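Local coordinates for protein VESB protease (Vibrio cholerae, PDB 4LK4) that probably acts as a secreted trypsin-like serine endopeptidase, hydrolysing peptide bonds within protein chains, at residues Ala35-Gln39 against Phe151-Leu155; Leu167-Met172 against Gly226-Val230. The protein carries 1 engineered substitution. All coordinates share one frame; numbering follows the deposited sequence.

How the interactions relate
Two contacts within one trypsin-like domain illustrate how short segments meet within and between the two beta-barrel halves of the fold. Interaction 1 joins the 35-39 turn, which leads into a strand of the six-stranded barrel, to the 151-155 loop that enters strand 156-162 of the other half. Interaction 2 is confined to that other half, packing helix 165-172 against the loop leading into strand 229-233 and that strand's start. Their centres are 28 Å apart, nearest atoms about 15 Å. NE2 of Q39 is hydrogen-bonded to OD2 of D198, in the GDAGG sequence corresponding to the family's GDSGG motif, alanine replacing the nucleophilic serine, consistent with the engineered substitution. In relatives, strand 229-233 borders the specificity pocket.

Interaction 1. Residues Ala35-Gln39 against Phe151-Leu155; sequences AYQGQ and FTPIL
A surface contact of aromatic and proline side chains, Y36 against F151 and P153, tied by one hydrogen bond, joins the short helical turn before strand 39-46 to the loop preceding strand 156-162. The edge of the Y36 ring is directed at the face of F151, giving a T-shaped pair with centroids 5.5 Å apart and planes at 78°, and atom CE1 of Y36 lies above the rim of the phenyl ring rather than over its centre. P153 meets one face of Y36: its CB is 3.7 Å from the ring centroid, close to the ring normal, in a CH-pi contact. With CG anti to the backbone N (chi1 178°), the phenol reaches from the turn across to the loop, where OH of Y36 donates a short hydrogen bond of 2.5 Å to O of F151. That carbonyl lies at the edge of the phenol, near its plane, and the C=O...donor angle is 157°, with the hydroxyl tilted slightly from the carbonyl plane. In the trypsin fold these segments belong to different halves, one feeding the six-stranded barrel and the other the second sheet, so the contact spans the junction between them. Q39 extends the contact inward: its OE1 comes to 3.3 Å from CZ of F151, obliquely to the ring. Two acceptors grip the amide nitrogen, NE2 of Q39 being hydrogen-bonded to O of C41 and OD2 of D198. Q39 lies where chymotrypsinogen has the histidine that pairs with the equivalent aspartate, so the bond is consistent with a zymogen-like arrangement.

Interaction 2. Residues Leu167-Met172 against Gly226-Val230; sequences LCQIVM and GTYGV
Y228 points its ring toward helix 165-172, the intermediate helix of the trypsin fold, and L167, V171 and M172 close on it from different directions. V171 crosses the tyrosine at about a right angle and makes the tightest apolar approach, its CG2 being 3.4 Å from CE2 of Y228 on an oblique line. L167 also crosses at nearly a right angle, but farther out along the phenol, where its CD2 lies 3.5 Å from OH of Y228. The carbonyl oxygen of L167 sits at the ring's edge, close to its plane; it accepts the helical bond from N of V171. The C168–C186 disulfide ties the helix to strand 184-189, which pairs with strand 229-233, and Y228 also touches C186, so the ring packs beside that link.

M172 fills the buried side, where both it and V230 also touch W217. Its CG stands 4.0 Å from CD2 of Y228 and 4.1 Å from CG2 of V230, while the valine runs past the methionine in the opposite direction. The methionine starts with CG anti to its carbonyl carbon (chi1 -62°), then bends at chi2 and chi3, and this curl lays the thioether along the backbone of T227 and Y228. CE of M172 is 3.4 Å from O of Y228, and CB of T227 touches the sulfur of M172 at 3.8 Å. SD of M172 accepts a weak hydrogen bond from N of Y228, 3.6 Å long with an N-H...S angle of 153°.

Interaction 1. Residues Ala35-Gln39 against Phe151-Leu155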
ATOM      1  N   ALA A  35     -18.520   0.317 -11.556  1.00 48.37           N
ATOM      2  CA  ALA A  35     -17.041   0.287 -11.606  1.00 47.36           C
ATOM      3  C   ALA A  35     -16.452   1.550 -12.222  1.00 46.46           C
ATOM      4  O   ALA A  35     -15.494   2.086 -11.703  1.00 46.80           O
ATOM      5  CB  ALA A  35     -16.548  -0.941 -12.370  1.00 47.12           C
ATOM      6  N   TYR A  36     -17.053   2.019 -13.313  1.00 46.66           N
ATOM      7  CA  TYR A  36     -16.592   3.215 -14.012  1.00 46.05           C
ATOM      8  C   TYR A  36     -16.811   4.487 -13.181  1.00 47.17           C
ATOM      9  O   TYR A  36     -15.885   5.282 -13.040  1.00 49.03           O
ATOM     10  CB  TYR A  36     -17.290   3.304 -15.384  1.00 45.13           C
ATOM     11  CG  TYR A  36     -16.976   4.513 -16.245  1.00 44.02           C
ATOM     12  CD1 TYR A  36     -15.702   5.070 -16.286  1.00 41.59           C
ATOM     13  CD2 TYR A  36     -17.946   5.052 -17.087  1.00 44.20           C
ATOM     14  CE1 TYR A  36     -15.424   6.151 -17.088  1.00 40.65           C
ATOM     15  CE2 TYR A  36     -17.665   6.131 -17.893  1.00 43.62           C
ATOM     16  CZ  TYR A  36     -16.398   6.675 -17.883  1.00 42.15           C
ATOM     17  OH  TYR A  36     -16.111   7.745 -18.705  1.00 42.24           O
ATOM     18  N   GLN A  37     -18.022   4.683 -12.661  1.00 48.89           N
ATOM     19  CA  GLN A  37     -18.342   5.852 -11.814  1.00 51.71           C
ATOM     20  C   GLN A  37     -17.536   5.858 -10.508  1.00 50.54           C
ATOM     21  O   GLN A  37     -17.156   6.916 -10.027  1.00 50.95           O
ATOM     22  CB  GLN A  37     -19.837   5.893 -11.434  1.00 56.74           C
ATOM     23  CG  GLN A  37     -20.819   5.823 -12.616  1.00 61.18           C
ATOM     24  CD  GLN A  37     -20.628   6.967 -13.589  1.00 65.28           C
ATOM     25  OE1 GLN A  37     -20.485   8.113 -13.171  1.00 71.26           O
ATOM     26  NE2 GLN A  37     -20.596   6.666 -14.892  1.00 66.60           N
ATOM     27  N   GLY A  38     -17.297   4.676  -9.939  1.00 48.26           N
ATOM     28  CA  GLY A  38     -16.691   4.553  -8.626  1.00 47.68           C
ATOM     29  C   GLY A  38     -15.181   4.393  -8.625  1.00 46.24           C
ATOM     30  O   GLY A  38     -14.573   4.337  -7.574  1.00 43.98           O
ATOM     31  N   GLN A  39     -14.550   4.289  -9.794  1.00 46.98           N
ATOM     32  CA  GLN A  39     -13.104   4.049  -9.811  1.00 45.31           C
ATOM     33  C   GLN A  39     -12.407   5.261  -9.202  1.00 43.42           C
ATOM     34  O   GLN A  39     -12.756   6.365  -9.530  1.00 43.36           O
ATOM     35  CB  GLN A  39     -12.631   3.812 -11.236  1.00 45.31           C
ATOM     36  CG  GLN A  39     -11.207   3.273 -11.331  1.00 44.76           C
ATOM     37  CD  GLN A  39     -10.198   4.353 -11.621  1.00 44.89           C
ATOM     38  OE1 GLN A  39     -10.538   5.384 -12.167  1.00 46.64           O
ATOM     39  NE2 GLN A  39      -8.941   4.104 -11.287  1.00 45.00           N
ATOM     40  N   PHE A 151     -12.937  11.394 -17.297  1.00 53.93           N
ATOM     41  CA  PHE A 151     -12.044  10.325 -17.758  1.00 52.70           C
ATOM     42  C   PHE A 151     -12.682   9.046 -18.417  1.00 50.26           C
ATOM     43  O   PHE A 151     -13.818   8.659 -18.189  1.00 49.61           O
ATOM     44  CB  PHE A 151     -11.066   9.885 -16.647  1.00 53.24           C
ATOM     45  CG  PHE A 151     -11.673   8.894 -15.657  1.00 54.43           C
ATOM     46  CD1 PHE A 151     -12.438   9.349 -14.546  1.00 56.68           C
ATOM     47  CD2 PHE A 151     -11.523   7.505 -15.838  1.00 53.02           C
ATOM     48  CE1 PHE A 151     -13.021   8.442 -13.649  1.00 57.33           C
ATOM     49  CE2 PHE A 151     -12.110   6.603 -14.939  1.00 53.96           C
ATOM     50  CZ  PHE A 151     -12.865   7.070 -13.840  1.00 55.61           C
ATOM     51  N   THR A 152     -11.884   8.371 -19.218  1.00 48.96           N
ATOM     52  CA  THR A 152     -12.344   7.263 -20.037  1.00 48.28           C
ATOM     53  C   THR A 152     -12.395   5.931 -19.311  1.00 46.22           C
ATOM     54  O   THR A 152     -11.564   5.674 -18.465  1.00 46.07           O
ATOM     55  CB  THR A 152     -11.387   7.167 -21.229  1.00 49.38           C
ATOM     56  OG1 THR A 152     -11.885   8.053 -22.221  1.00 52.90           O
ATOM     57  CG2 THR A 152     -11.265   5.852 -21.815  1.00 48.93           C
ATOM     58  N   PRO A 153     -13.301   5.032 -19.722  1.00 45.25           N
ATOM     59  CA  PRO A 153     -13.396   3.781 -18.998  1.00 44.26           C
ATOM     60  C   PRO A 153     -12.338   2.761 -19.364  1.00 43.85           C
ATOM     61  O   PRO A 153     -12.300   1.687 -18.781  1.00 43.98           O
ATOM     62  CB  PRO A 153     -14.806   3.290 -19.341  1.00 44.97           C
ATOM     63  CG  PRO A 153     -15.113   3.900 -20.648  1.00 45.83           C
ATOM     64  CD  PRO A 153     -14.293   5.131 -20.804  1.00 45.99           C
ATOM     65  N   ILE A 154     -11.479   3.110 -20.304  1.00 43.65           N
ATOM     66  CA  ILE A 154     -10.513   2.189 -20.904  1.00 44.19           C
ATOM     67  C   ILE A 154      -9.111   2.422 -20.310  1.00 43.26           C
ATOM     68  O   ILE A 154      -8.611   3.562 -20.217  1.00 42.47           O
ATOM     69  CB  ILE A 154     -10.458   2.402 -22.435  1.00 45.80           C
ATOM     70  CG1 ILE A 154     -11.861   2.340 -23.045  1.00 46.91           C
ATOM     71  CG2 ILE A 154      -9.514   1.424 -23.147  1.00 47.36           C
ATOM     72  CD1 ILE A 154     -12.384   0.951 -23.302  1.00 48.47           C
ATOM     73  N   LEU A 155      -8.470   1.328 -19.938  1.00 43.51           N
ATOM     74  CA  LEU A 155      -7.115   1.382 -19.418  1.00 43.12           C
ATOM     75  C   LEU A 155      -6.169   2.020 -20.433  1.00 43.68           C
ATOM     76  O   LEU A 155      -6.122   1.626 -21.581  1.00 44.77           O
ATOM     77  CB  LEU A 155      -6.661  -0.035 -19.047  1.00 44.01           C
ATOM     78  CG  LEU A 155      -5.249  -0.203 -18.501  1.00 43.74           C
ATOM     79  CD1 LEU A 155      -5.103   0.500 -17.156  1.00 42.78           C
ATOM     80  CD2 LEU A 155      -4.910  -1.676 -18.394  1.00 45.54           C
TER

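Interaction 2. Residues Leu167-Met172 against Gly226-Val230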
ATOM      1  N   LEU A 167      18.298  15.536  -9.964  1.00 64.28           N
ATOM      2  CA  LEU A 167      17.402  16.459 -10.666  1.00 64.15           C
ATOM      3  C   LEU A 167      15.963  16.415 -10.191  1.00 63.19           C
ATOM      4  O   LEU A 167      15.293  17.446 -10.054  1.00 65.98           O
ATOM      5  CB  LEU A 167      17.425  16.145 -12.133  1.00 63.09           C
ATOM      6  CG  LEU A 167      17.274  17.364 -13.007  1.00 65.56           C
ATOM      7  CD1 LEU A 167      18.210  18.494 -12.575  1.00 68.15           C
ATOM      8  CD2 LEU A 167      17.549  16.910 -14.450  1.00 66.61           C
ATOM      9  N   CYS A 168      15.499  15.201  -9.945  1.00 60.34           N
ATOM     10  CA  CYS A 168      14.200  14.948  -9.363  1.00 57.76           C
ATOM     11  C   CYS A 168      14.033  15.776  -8.099  1.00 58.34           C
ATOM     12  O   CYS A 168      12.990  16.400  -7.869  1.00 56.81           O
ATOM     13  CB  CYS A 168      14.124  13.458  -9.066  1.00 56.47           C
ATOM     14  SG  CYS A 168      12.595  12.850  -8.380  1.00 57.38           S
ATOM     15  N   GLN A 169      15.081  15.819  -7.290  1.00 59.84           N
ATOM     16  CA  GLN A 169      14.996  16.511  -6.026  1.00 62.47           C
ATOM     17  C   GLN A 169      14.883  18.006  -6.206  1.00 64.05           C
ATOM     18  O   GLN A 169      14.105  18.674  -5.515  1.00 63.57           O
ATOM     19  CB  GLN A 169      16.195  16.226  -5.155  1.00 65.91           C
ATOM     20  CG  GLN A 169      16.161  17.054  -3.886  1.00 69.45           C
ATOM     21  CD  GLN A 169      17.510  17.146  -3.283  1.00 75.63           C
ATOM     22  OE1 GLN A 169      17.729  16.691  -2.155  1.00 81.46           O
ATOM     23  NE2 GLN A 169      18.456  17.698  -4.042  1.00 79.29           N
ATOM     24  N   ILE A 170      15.685  18.531  -7.109  1.00 64.06           N
ATOM     25  CA  ILE A 170      15.707  19.953  -7.331  1.00 67.21           C
ATOM     26  C   ILE A 170      14.375  20.439  -7.906  1.00 66.02           C
ATOM     27  O   ILE A 170      13.849  21.483  -7.478  1.00 67.86           O
ATOM     28  CB  ILE A 170      16.892  20.327  -8.236  1.00 70.76           C
ATOM     29  CG1 ILE A 170      18.178  20.284  -7.394  1.00 73.62           C
ATOM     30  CG2 ILE A 170      16.688  21.694  -8.896  1.00 73.65           C
ATOM     31  CD1 ILE A 170      19.439  20.102  -8.217  1.00 75.62           C
ATOM     32  N   VAL A 171      13.834  19.688  -8.866  1.00 61.65           N
ATOM     33  CA  VAL A 171      12.647  20.135  -9.578  1.00 60.39           C
ATOM     34  C   VAL A 171      11.409  19.955  -8.714  1.00 58.72           C
ATOM     35  O   VAL A 171      10.591  20.869  -8.601  1.00 59.62           O
ATOM     36  CB  VAL A 171      12.484  19.385 -10.910  1.00 59.31           C
ATOM     37  CG1 VAL A 171      11.196  19.803 -11.604  1.00 59.95           C
ATOM     38  CG2 VAL A 171      13.684  19.663 -11.814  1.00 61.41           C
ATOM     39  N   MET A 172      11.296  18.786  -8.083  1.00 55.54           N
ATOM     40  CA  MET A 172      10.075  18.406  -7.382  1.00 54.70           C
ATOM     41  C   MET A 172      10.091  18.660  -5.862  1.00 56.59           C
ATOM     42  O   MET A 172       9.053  18.974  -5.284  1.00 57.13           O
ATOM     43  CB  MET A 172       9.752  16.949  -7.704  1.00 51.76           C
ATOM     44  CG  MET A 172       9.476  16.694  -9.197  1.00 50.61           C
ATOM     45  SD  MET A 172       8.268  17.831  -9.915  1.00 53.25           S
ATOM     46  CE  MET A 172       6.757  17.284  -9.167  1.00 52.72           C
ATOM     47  N   GLY A 226       6.149  22.148 -16.538  1.00145.48           N
ATOM     48  CA  GLY A 226       7.550  22.034 -16.154  1.00147.44           C
ATOM     49  C   GLY A 226       7.794  21.214 -14.895  1.00146.87           C
ATOM     50  O   GLY A 226       8.555  21.618 -14.027  1.00146.30           O
ATOM     51  N   THR A 227       7.148  20.053 -14.810  1.00 65.75           N
ATOM     52  CA  THR A 227       7.318  19.098 -13.703  1.00 62.89           C
ATOM     53  C   THR A 227       7.451  17.625 -14.205  1.00 60.05           C
ATOM     54  O   THR A 227       7.071  17.273 -15.346  1.00 59.13           O
ATOM     55  CB  THR A 227       6.099  19.132 -12.757  1.00 64.66           C
ATOM     56  OG1 THR A 227       4.937  18.661 -13.471  1.00 64.96           O
ATOM     57  CG2 THR A 227       5.833  20.580 -12.181  1.00 67.43           C
ATOM     58  N   TYR A 228       7.987  16.793 -13.325  1.00 55.76           N
ATOM     59  CA  TYR A 228       8.051  15.362 -13.495  1.00 53.55           C
ATOM     60  C   TYR A 228       6.921  14.689 -12.716  1.00 51.19           C
ATOM     61  O   TYR A 228       6.294  15.305 -11.862  1.00 53.25           O
ATOM     62  CB  TYR A 228       9.365  14.838 -12.894  1.00 54.01           C
ATOM     63  CG  TYR A 228      10.611  15.535 -13.382  1.00 55.73           C
ATOM     64  CD1 TYR A 228      10.817  15.766 -14.745  1.00 56.60           C
ATOM     65  CD2 TYR A 228      11.602  15.908 -12.492  1.00 56.45           C
ATOM     66  CE1 TYR A 228      11.962  16.392 -15.198  1.00 58.41           C
ATOM     67  CE2 TYR A 228      12.751  16.544 -12.929  1.00 58.87           C
ATOM     68  CZ  TYR A 228      12.932  16.779 -14.285  1.00 59.80           C
ATOM     69  OH  TYR A 228      14.076  17.409 -14.721  1.00 60.34           O
ATOM     70  N   GLY A 229       6.700  13.409 -12.983  1.00 47.49           N
ATOM     71  CA  GLY A 229       5.826  12.583 -12.178  1.00 44.34           C
ATOM     72  C   GLY A 229       6.691  11.918 -11.132  1.00 43.69           C
ATOM     73  O   GLY A 229       7.850  11.580 -11.398  1.00 41.82           O
ATOM     74  N   VAL A 230       6.122  11.737  -9.933  1.00 42.82           N
ATOM     75  CA  VAL A 230       6.833  11.145  -8.826  1.00 41.48           C
ATOM     76  C   VAL A 230       6.227   9.793  -8.489  1.00 39.90           C
ATOM     77  O   VAL A 230       5.014   9.663  -8.352  1.00 38.48           O
ATOM     78  CB  VAL A 230       6.762  12.080  -7.640  1.00 42.78           C
ATOM     79  CG1 VAL A 230       7.401  11.443  -6.432  1.00 42.83           C
ATOM     80  CG2 VAL A 230       7.437  13.393  -7.992  1.00 45.01           C
TER